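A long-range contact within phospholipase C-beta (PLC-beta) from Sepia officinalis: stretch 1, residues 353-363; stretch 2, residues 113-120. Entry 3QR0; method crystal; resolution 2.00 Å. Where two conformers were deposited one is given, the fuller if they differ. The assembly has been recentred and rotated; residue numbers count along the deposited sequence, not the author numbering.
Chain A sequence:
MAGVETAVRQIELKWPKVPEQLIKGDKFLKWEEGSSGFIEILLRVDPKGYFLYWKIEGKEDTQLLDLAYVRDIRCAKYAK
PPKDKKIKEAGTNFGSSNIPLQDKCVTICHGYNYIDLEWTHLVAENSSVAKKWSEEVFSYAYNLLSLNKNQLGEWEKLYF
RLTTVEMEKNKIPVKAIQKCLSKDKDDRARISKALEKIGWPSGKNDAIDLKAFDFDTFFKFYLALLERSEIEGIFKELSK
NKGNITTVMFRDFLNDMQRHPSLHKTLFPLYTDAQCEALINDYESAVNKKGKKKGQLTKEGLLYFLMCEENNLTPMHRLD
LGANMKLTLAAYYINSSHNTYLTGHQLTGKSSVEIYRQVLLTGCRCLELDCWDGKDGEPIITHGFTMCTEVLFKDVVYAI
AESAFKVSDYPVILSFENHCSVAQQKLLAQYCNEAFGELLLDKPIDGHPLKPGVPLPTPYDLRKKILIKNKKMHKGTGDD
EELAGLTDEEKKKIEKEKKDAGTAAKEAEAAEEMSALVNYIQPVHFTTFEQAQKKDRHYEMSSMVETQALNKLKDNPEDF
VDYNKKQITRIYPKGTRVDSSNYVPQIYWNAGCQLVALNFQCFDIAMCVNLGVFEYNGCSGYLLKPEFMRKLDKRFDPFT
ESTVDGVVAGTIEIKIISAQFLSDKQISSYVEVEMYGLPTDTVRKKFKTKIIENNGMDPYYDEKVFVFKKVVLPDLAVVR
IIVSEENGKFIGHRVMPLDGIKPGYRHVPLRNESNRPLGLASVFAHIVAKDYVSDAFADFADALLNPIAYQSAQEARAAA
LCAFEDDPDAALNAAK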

# COMPACT_ATOMS: atom_id res chain seq x y z
N VAL A 353 14.01 6.51 14.98
CA VAL A 353 12.79 6.28 15.75
C VAL A 353 11.56 6.50 14.87
O VAL A 353 10.62 5.70 14.89
CB VAL A 353 12.71 7.21 16.97
CG1 VAL A 353 11.41 6.94 17.74
CG2 VAL A 353 13.93 7.03 17.87
N GLU A 354 11.56 7.59 14.11
CA GLU A 354 10.41 7.95 13.26
C GLU A 354 10.02 6.86 12.26
O GLU A 354 8.84 6.71 11.94
CB GLU A 354 10.69 9.27 12.53
CG GLU A 354 9.56 9.77 11.62
CD GLU A 354 8.24 10.03 12.35
OE1 GLU A 354 8.26 10.53 13.49
OE2 GLU A 354 7.18 9.75 11.75
N ILE A 355 11.00 6.09 11.77
CA ILE A 355 10.71 4.98 10.86
C ILE A 355 9.71 3.98 11.45
O ILE A 355 8.91 3.40 10.72
CB ILE A 355 12.02 4.26 10.39
CG1 ILE A 355 11.74 3.27 9.25
CG2 ILE A 355 12.70 3.55 11.55
CD1 ILE A 355 11.08 3.88 8.02
N TYR A 356 9.74 3.79 12.77
CA TYR A 356 8.76 2.91 13.42
C TYR A 356 7.33 3.42 13.27
O TYR A 356 6.42 2.65 12.99
CB TYR A 356 9.09 2.68 14.90
CG TYR A 356 10.21 1.69 15.10
CD1 TYR A 356 9.95 0.33 15.21
CD2 TYR A 356 11.53 2.12 15.15
CE1 TYR A 356 10.99 -0.59 15.38
CE2 TYR A 356 12.57 1.22 15.32
CZ TYR A 356 12.30 -0.13 15.43
OH TYR A 356 13.34 -1.00 15.59
N ARG A 357 7.14 4.73 13.43
CA ARG A 357 5.83 5.33 13.22
C ARG A 357 5.43 5.13 11.76
O ARG A 357 4.33 4.70 11.47
CB ARG A 357 5.85 6.82 13.58
CG ARG A 357 6.21 7.11 15.02
CD ARG A 357 5.98 8.57 15.39
NE ARG A 357 6.48 8.85 16.74
CZ ARG A 357 7.71 9.26 17.05
NH1 ARG A 357 8.63 9.49 16.12
NH2 ARG A 357 8.03 9.47 18.32
N GLN A 358 6.35 5.42 10.83
CA GLN A 358 6.02 5.34 9.40
C GLN A 358 5.66 3.92 8.96
O GLN A 358 4.73 3.74 8.18
CB GLN A 358 7.15 5.89 8.53
CG GLN A 358 7.36 7.39 8.67
CD GLN A 358 6.12 8.20 8.37
OE1 GLN A 358 5.41 7.93 7.39
NE2 GLN A 358 5.84 9.20 9.20
N VAL A 359 6.39 2.93 9.46
CA VAL A 359 6.12 1.54 9.10
C VAL A 359 4.75 1.08 9.62
O VAL A 359 3.98 0.43 8.90
CB VAL A 359 7.26 0.60 9.56
CG1 VAL A 359 6.85 -0.86 9.45
CG2 VAL A 359 8.52 0.88 8.75
N LEU A 360 4.43 1.47 10.86
CA LEU A 360 3.13 1.14 11.45
C LEU A 360 1.97 1.83 10.72
O LEU A 360 0.86 1.29 10.65
CB LEU A 360 3.11 1.48 12.94
CG LEU A 360 3.90 0.52 13.83
CD1 LEU A 360 4.20 1.13 15.19
CD2 LEU A 360 3.16 -0.81 13.98
N LEU A 361 2.25 2.99 10.14
CA LEU A 361 1.24 3.76 9.42
C LEU A 361 0.86 3.17 8.06
O LEU A 361 -0.23 3.44 7.56
CB LEU A 361 1.69 5.21 9.26
CG LEU A 361 1.66 5.99 10.57
CD1 LEU A 361 2.46 7.29 10.43
CD2 LEU A 361 0.22 6.28 11.00
N THR A 362 1.74 2.35 7.49
CA THR A 362 1.40 1.58 6.30
C THR A 362 0.46 0.41 6.61
O THR A 362 -0.06 -0.24 5.70
CB THR A 362 2.64 0.95 5.64
OG1 THR A 362 3.14 -0.11 6.46
CG2 THR A 362 3.73 2.00 5.40
N GLY A 363 0.27 0.13 7.90
CA GLY A 363 -0.51 -1.02 8.34
C GLY A 363 0.35 -2.24 8.67
O GLY A 363 -0.17 -3.27 9.08
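Stretch 2, residues 113-120: NYIDLEWT

Stretch 2 packs against one side of a short helix in stretch 1 through van der Waals contacts alone, with no hydrogen bond or salt bridge crossing between them. The contact is modest, burying 338 Å² summed over both sides. It joins residues at least 235 positions apart in the chain.

Stretch 1 is helical through most of its length. Its backbone bonds include Q358 N to E354 O at 3.0 Å and V359 N to I355 O at 2.9 Å. The chain leaves the helix at G363, which has positive phi (96°) and closes a Schellman motif, with G363 N bonded to L360 O at 3.0 Å. At these backbone angles a CB would be jammed against the carbonyl O of T362, which by itself calls for glycine.

Stretch 2 is mostly loop. It becomes a strand at E118, and that strand continues beyond T120. N113 OD1 accepts hydrogen bonds from I115 N and D116 N, both at 2.8 Å, tying its side chain to the backbone that follows. The CA-to-CB bond of Y114 points toward the helix; that of I115 points away.

Stretch 2 crosses the helix rather than running alongside it; in contact order, its start lies near the later part of stretch 1 and its end near the beginning. Y114 meets Q358 in the middle of stretch 1 and T362 near its end, whereas L117 and W119 reach back to E354 near its beginning. The closest CA pairing is Q358 CA to Y114 CA, 6.4 Å; I355 CA lies 7.4 Å from I115 CA.

Y114 has the largest area covered in stretch 2, and Q358 the largest in stretch 1. Q358 OE1 lies 3.6 Å from Y114 CB. Further along, T362 CG2 approaches Y114 CE2 at 3.9 Å, oblique to the ring. The other branch of T362 is engaged within its own stretch, where T362 OG1 bonds to V359 O at 2.6 Å.

I115 and I355 form the apolar pair of the contact. The CD1 atoms of I355 and I115 are 3.6 Å apart. Neither CA-to-CB bond points toward the other stretch, but the ends of both side chains come nearer, so the two meet at their tips.

L117 points toward the helix and sits against two polar side chains. L117 CD1 is 3.6 Å from Q358 NE2 and 4.0 Å from E354 CG. The leucine methyl lies against Q358 NE2, which donates to E354 OE2 at 2.9 Å, a bond between residues one helical turn apart. R357 NH1 forms a salt bridge with E354 OE1, also 2.9 Å.

W119 completes the contact from the strand. Its CA-to-CB bond points sideways, but the end of its ring comes nearer. W119 CH2 lies 3.8 Å from E354 OE1, which sits at the ring edge, near its plane. D116, E118 and T120 make no contact with the helix, so L117 and W119 meet it in alternation.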

# COMPACT_ATOMS: atom_id res chain seq x y z
N ASN A 113 7.18 9.30 -0.83
CA ASN A 113 7.46 8.05 -0.13
C ASN A 113 7.61 8.36 1.35
O ASN A 113 7.70 9.53 1.73
CB ASN A 113 8.74 7.38 -0.68
CG ASN A 113 10.01 8.17 -0.37
OD1 ASN A 113 10.49 8.18 0.76
ND2 ASN A 113 10.58 8.79 -1.39
N TYR A 114 7.62 7.32 2.19
CA TYR A 114 7.66 7.54 3.66
C TYR A 114 9.06 7.59 4.28
O TYR A 114 9.19 7.76 5.49
CB TYR A 114 6.81 6.49 4.40
CG TYR A 114 7.09 5.07 3.99
CD1 TYR A 114 8.26 4.42 4.38
CD2 TYR A 114 6.18 4.37 3.20
CE1 TYR A 114 8.52 3.13 3.98
CE2 TYR A 114 6.43 3.07 2.81
CZ TYR A 114 7.60 2.45 3.20
OH TYR A 114 7.86 1.17 2.80
N ILE A 115 10.10 7.46 3.46
CA ILE A 115 11.48 7.58 3.94
C ILE A 115 11.95 9.03 3.87
O ILE A 115 12.61 9.51 4.79
CB ILE A 115 12.45 6.68 3.14
CG1 ILE A 115 12.06 5.20 3.29
CG2 ILE A 115 13.88 6.88 3.61
CD1 ILE A 115 12.17 4.68 4.71
N ASP A 116 11.62 9.72 2.78
CA ASP A 116 11.99 11.13 2.61
C ASP A 116 10.80 12.02 2.98
O ASP A 116 9.96 12.35 2.14
CB ASP A 116 12.43 11.39 1.16
CG ASP A 116 13.15 12.73 1.00
OD1 ASP A 116 13.27 13.48 2.00
OD2 ASP A 116 13.60 13.04 -0.12
N LEU A 117 10.75 12.41 4.25
CA LEU A 117 9.63 13.19 4.78
C LEU A 117 9.96 14.68 4.79
O LEU A 117 11.11 15.07 4.97
CB LEU A 117 9.28 12.75 6.20
CG LEU A 117 8.83 11.30 6.39
CD1 LEU A 117 8.69 11.01 7.89
CD2 LEU A 117 7.52 11.03 5.64
N GLU A 118 8.93 15.49 4.60
CA GLU A 118 9.00 16.91 4.89
C GLU A 118 7.94 17.18 5.96
O GLU A 118 7.06 16.35 6.20
CB GLU A 118 8.82 17.74 3.62
CG GLU A 118 10.00 17.53 2.65
CD GLU A 118 9.92 18.34 1.37
OE1 GLU A 118 8.81 18.72 0.96
OE2 GLU A 118 10.99 18.59 0.76
N TRP A 119 8.07 18.33 6.62
CA TRP A 119 7.31 18.60 7.83
C TRP A 119 6.69 20.00 7.78
O TRP A 119 7.30 20.94 7.28
CB TRP A 119 8.23 18.48 9.05
CG TRP A 119 8.79 17.12 9.24
CD1 TRP A 119 9.89 16.59 8.62
CD2 TRP A 119 8.28 16.09 10.10
NE1 TRP A 119 10.09 15.29 9.03
CE2 TRP A 119 9.12 14.96 9.94
CE3 TRP A 119 7.20 16.02 10.99
CZ2 TRP A 119 8.91 13.78 10.64
CZ3 TRP A 119 7.00 14.84 11.69
CH2 TRP A 119 7.85 13.73 11.51
N THR A 120 5.47 20.10 8.32
CA THR A 120 4.78 21.37 8.48
C THR A 120 4.39 21.50 9.96
O THR A 120 3.84 20.57 10.54
CB THR A 120 3.53 21.43 7.58
OG1 THR A 120 3.91 21.21 6.22
CG2 THR A 120 2.81 22.77 7.71